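Long-range contact in protein interacting with Hsp90 1 (Saccharomyces cerevisiae, PDB 4CGU), which takes part in pre-rRNA processing and is required for the interaction of NOP58 with snoRNA, its C-terminal CS domain being the part described here: residues I97-K102 and R152-Y157. Sequence-based numbering, arbitrary orientation.
Sequences ILIENK and RTLYIY
Ile97 and Ile99 pair with Ile156 and Leu154 at the middle of the four-stranded antiparallel sheet of the C-terminal CS domain, whose strands belong to an HSP20-like fold. Each pair is a hydrogen-bonded one, closed by two N-H...O=C bonds; Ile99 N to Leu154 O, for example, spans 2.9 Å. Asn101 N adds a fifth bond, nearly straight at 173° but longer, 3.2 Å to Arg152 O. Ile97, Ile99, Leu154 and Ile156 turn to the same face, where CB of Ile99 lies 4.0 Å from CB of Leu154 and Ile99 CD1 approaches Ile156 CD1 to 4.2 Å. On the reverse face Leu98 CD2 meets the Tyr155 ring obliquely, 3.3 Å from Tyr155 CD2. At the strand end the Arg152 chain bends at chi3 (-56°), which turns NE. Its guanidinium stacks on the Asn101 side-chain amide, the planes 16° apart, with Arg152 NH1 3.9 Å from Asn101 CG. The backbone O of Asn101 lies over one face of the guanidinium, while NH1 bonds to Ala103 O; Asn101 OD1 in turn accepts from Glu80 N and Ala103 N. An alanine in place of Arg152 would probably leave the Asn101 side-chain amide without its stacked partner and Ala103 O without this donor. Strand 81-87 flanks 95-101 and strand 144-148 flanks 153-157, Arg152 and Thr153 forming a G1 bulge opposite Ile148. The face bearing Ile97 and Ile99 packs on Ile130 of strand 129-131, joining the two sheets, while Leu154 and Tyr155 also meet apolar side chains of another protein's chain.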
loop_
_atom_site.group_PDB
_atom_site.type_symbol
_atom_site.label_atom_id
_atom_site.label_comp_id
_atom_site.label_asym_id
_atom_site.label_seq_id
_atom_site.Cartn_x
_atom_site.Cartn_y
_atom_site.Cartn_z
ATOM N N ILE B 97 1.062 -14.193 -10.921
ATOM C CA ILE B 97 0.271 -15.322 -10.455
ATOM C C ILE B 97 -1.027 -15.373 -11.247
ATOM O O ILE B 97 -1.724 -14.370 -11.354
ATOM C CB ILE B 97 -0.082 -15.165 -8.970
ATOM C CG1 ILE B 97 1.179 -14.843 -8.165
ATOM C CG2 ILE B 97 -0.782 -16.416 -8.441
ATOM C CD1 ILE B 97 0.895 -14.383 -6.761
ATOM N N LEU B 98 -1.335 -16.537 -11.811
ATOM C CA LEU B 98 -2.613 -16.782 -12.469
ATOM C C LEU B 98 -3.462 -17.704 -11.618
ATOM O O LEU B 98 -3.046 -18.815 -11.283
ATOM C CB LEU B 98 -2.410 -17.441 -13.835
ATOM C CG LEU B 98 -1.541 -16.719 -14.861
ATOM C CD1 LEU B 98 -1.660 -17.378 -16.229
ATOM C CD2 LEU B 98 -1.937 -15.265 -14.937
ATOM N N ILE B 99 -4.654 -17.246 -11.262
ATOM C CA ILE B 99 -5.592 -18.095 -10.551
ATOM C C ILE B 99 -6.792 -18.332 -11.449
ATOM O O ILE B 99 -7.477 -17.392 -11.841
ATOM C CB ILE B 99 -6.057 -17.463 -9.236
ATOM C CG1 ILE B 99 -4.850 -17.137 -8.350
ATOM C CG2 ILE B 99 -7.046 -18.390 -8.525
ATOM C CD1 ILE B 99 -5.222 -16.746 -6.949
ATOM N N GLU B 100 -7.035 -19.594 -11.779
ATOM C CA GLU B 100 -8.057 -19.946 -12.750
ATOM C C GLU B 100 -9.108 -20.883 -12.156
ATOM O O GLU B 100 -8.771 -21.889 -11.538
ATOM C CB GLU B 100 -7.387 -20.601 -13.956
ATOM C CG GLU B 100 -8.318 -20.923 -15.090
ATOM C CD GLU B 100 -7.588 -21.413 -16.328
ATOM O OE1 GLU B 100 -6.354 -21.227 -16.407
ATOM O OE2 GLU B 100 -8.250 -21.990 -17.218
ATOM N N ASN B 101 -10.383 -20.549 -12.329
ATOM C CA ASN B 101 -11.449 -21.440 -11.887
ATOM C C ASN B 101 -11.810 -22.415 -13.005
ATOM O O ASN B 101 -12.167 -21.997 -14.106
ATOM C CB ASN B 101 -12.678 -20.643 -11.443
ATOM C CG ASN B 101 -13.702 -21.497 -10.699
ATOM O OD1 ASN B 101 -13.678 -22.730 -10.763
ATOM N ND2 ASN B 101 -14.612 -20.836 -9.991
ATOM N N LYS B 102 -11.716 -23.709 -12.714
ATOM C CA LYS B 102 -11.942 -24.752 -13.716
ATOM C C LYS B 102 -13.286 -25.464 -13.562
ATOM O O LYS B 102 -13.626 -26.327 -14.369
ATOM C CB LYS B 102 -10.825 -25.797 -13.650
ATOM C CG LYS B 102 -9.428 -25.235 -13.798
ATOM C CD LYS B 102 -9.060 -25.033 -15.252
ATOM C CE LYS B 102 -7.551 -24.918 -15.417
ATOM N NZ LYS B 102 -7.149 -24.750 -16.839
ATOM N N ARG B 152 -12.851 -16.229 -16.038
ATOM C CA ARG B 152 -12.806 -16.533 -14.612
ATOM C C ARG B 152 -11.359 -16.637 -14.160
ATOM O O ARG B 152 -10.943 -17.633 -13.566
ATOM C CB ARG B 152 -13.590 -17.809 -14.288
ATOM C CG ARG B 152 -15.102 -17.651 -14.440
ATOM C CD ARG B 152 -15.832 -18.920 -14.047
ATOM N NE ARG B 152 -15.343 -20.063 -14.809
ATOM C CZ ARG B 152 -15.649 -21.326 -14.540
ATOM N NH1 ARG B 152 -16.451 -21.611 -13.521
ATOM N NH2 ARG B 152 -15.151 -22.302 -15.289
ATOM N N THR B 153 -10.581 -15.609 -14.475
ATOM C CA THR B 153 -9.160 -15.652 -14.177
ATOM C C THR B 153 -8.718 -14.400 -13.430
ATOM O O THR B 153 -9.092 -13.284 -13.794
ATOM C CB THR B 153 -8.322 -15.834 -15.466
ATOM O OG1 THR B 153 -8.683 -17.066 -16.102
ATOM C CG2 THR B 153 -6.837 -15.872 -15.147
ATOM N N LEU B 154 -7.965 -14.608 -12.356
ATOM C CA LEU B 154 -7.264 -13.540 -11.656
ATOM C C LEU B 154 -5.821 -13.496 -12.133
ATOM O O LEU B 154 -5.149 -14.529 -12.179
ATOM C CB LEU B 154 -7.265 -13.785 -10.147
ATOM C CG LEU B 154 -8.456 -13.397 -9.278
ATOM C CD1 LEU B 154 -8.119 -13.657 -7.810
ATOM C CD2 LEU B 154 -8.868 -11.949 -9.493
ATOM N N TYR B 155 -5.365 -12.300 -12.499
ATOM C CA TYR B 155 -3.979 -12.027 -12.860
ATOM C C TYR B 155 -3.386 -11.125 -11.790
ATOM O O TYR B 155 -3.863 -10.016 -11.585
ATOM C CB TYR B 155 -3.907 -11.273 -14.193
ATOM C CG TYR B 155 -4.404 -12.043 -15.394
ATOM C CD1 TYR B 155 -5.762 -12.152 -15.666
ATOM C CD2 TYR B 155 -3.512 -12.649 -16.268
ATOM C CE1 TYR B 155 -6.217 -12.857 -16.772
ATOM C CE2 TYR B 155 -3.954 -13.356 -17.373
ATOM C CZ TYR B 155 -5.305 -13.456 -17.621
ATOM O OH TYR B 155 -5.742 -14.156 -18.722
ATOM N N ILE B 156 -2.337 -11.587 -11.120
ATOM C CA ILE B 156 -1.717 -10.821 -10.047
ATOM C C ILE B 156 -0.256 -10.500 -10.359
ATOM O O ILE B 156 0.543 -11.396 -10.601
ATOM C CB ILE B 156 -1.799 -11.590 -8.720
ATOM C CG1 ILE B 156 -3.262 -11.916 -8.399
ATOM C CG2 ILE B 156 -1.137 -10.799 -7.602
ATOM C CD1 ILE B 156 -3.434 -12.935 -7.299
ATOM N N TYR B 157 0.085 -9.216 -10.359
ATOM C CA TYR B 157 1.444 -8.787 -10.676
ATOM C C TYR B 157 2.101 -8.135 -9.477
ATOM O O TYR B 157 1.566 -7.182 -8.909
ATOM C CB TYR B 157 1.444 -7.822 -11.862
ATOM C CG TYR B 157 0.954 -8.457 -13.143
ATOM C CD1 TYR B 157 -0.405 -8.531 -13.432
ATOM C CD2 TYR B 157 1.851 -9.000 -14.059
ATOM C CE1 TYR B 157 -0.857 -9.116 -14.607
ATOM C CE2 TYR B 157 1.408 -9.591 -15.229
ATOM C CZ TYR B 157 0.057 -9.645 -15.497
ATOM O OH TYR B 157 -0.377 -10.228 -16.661
#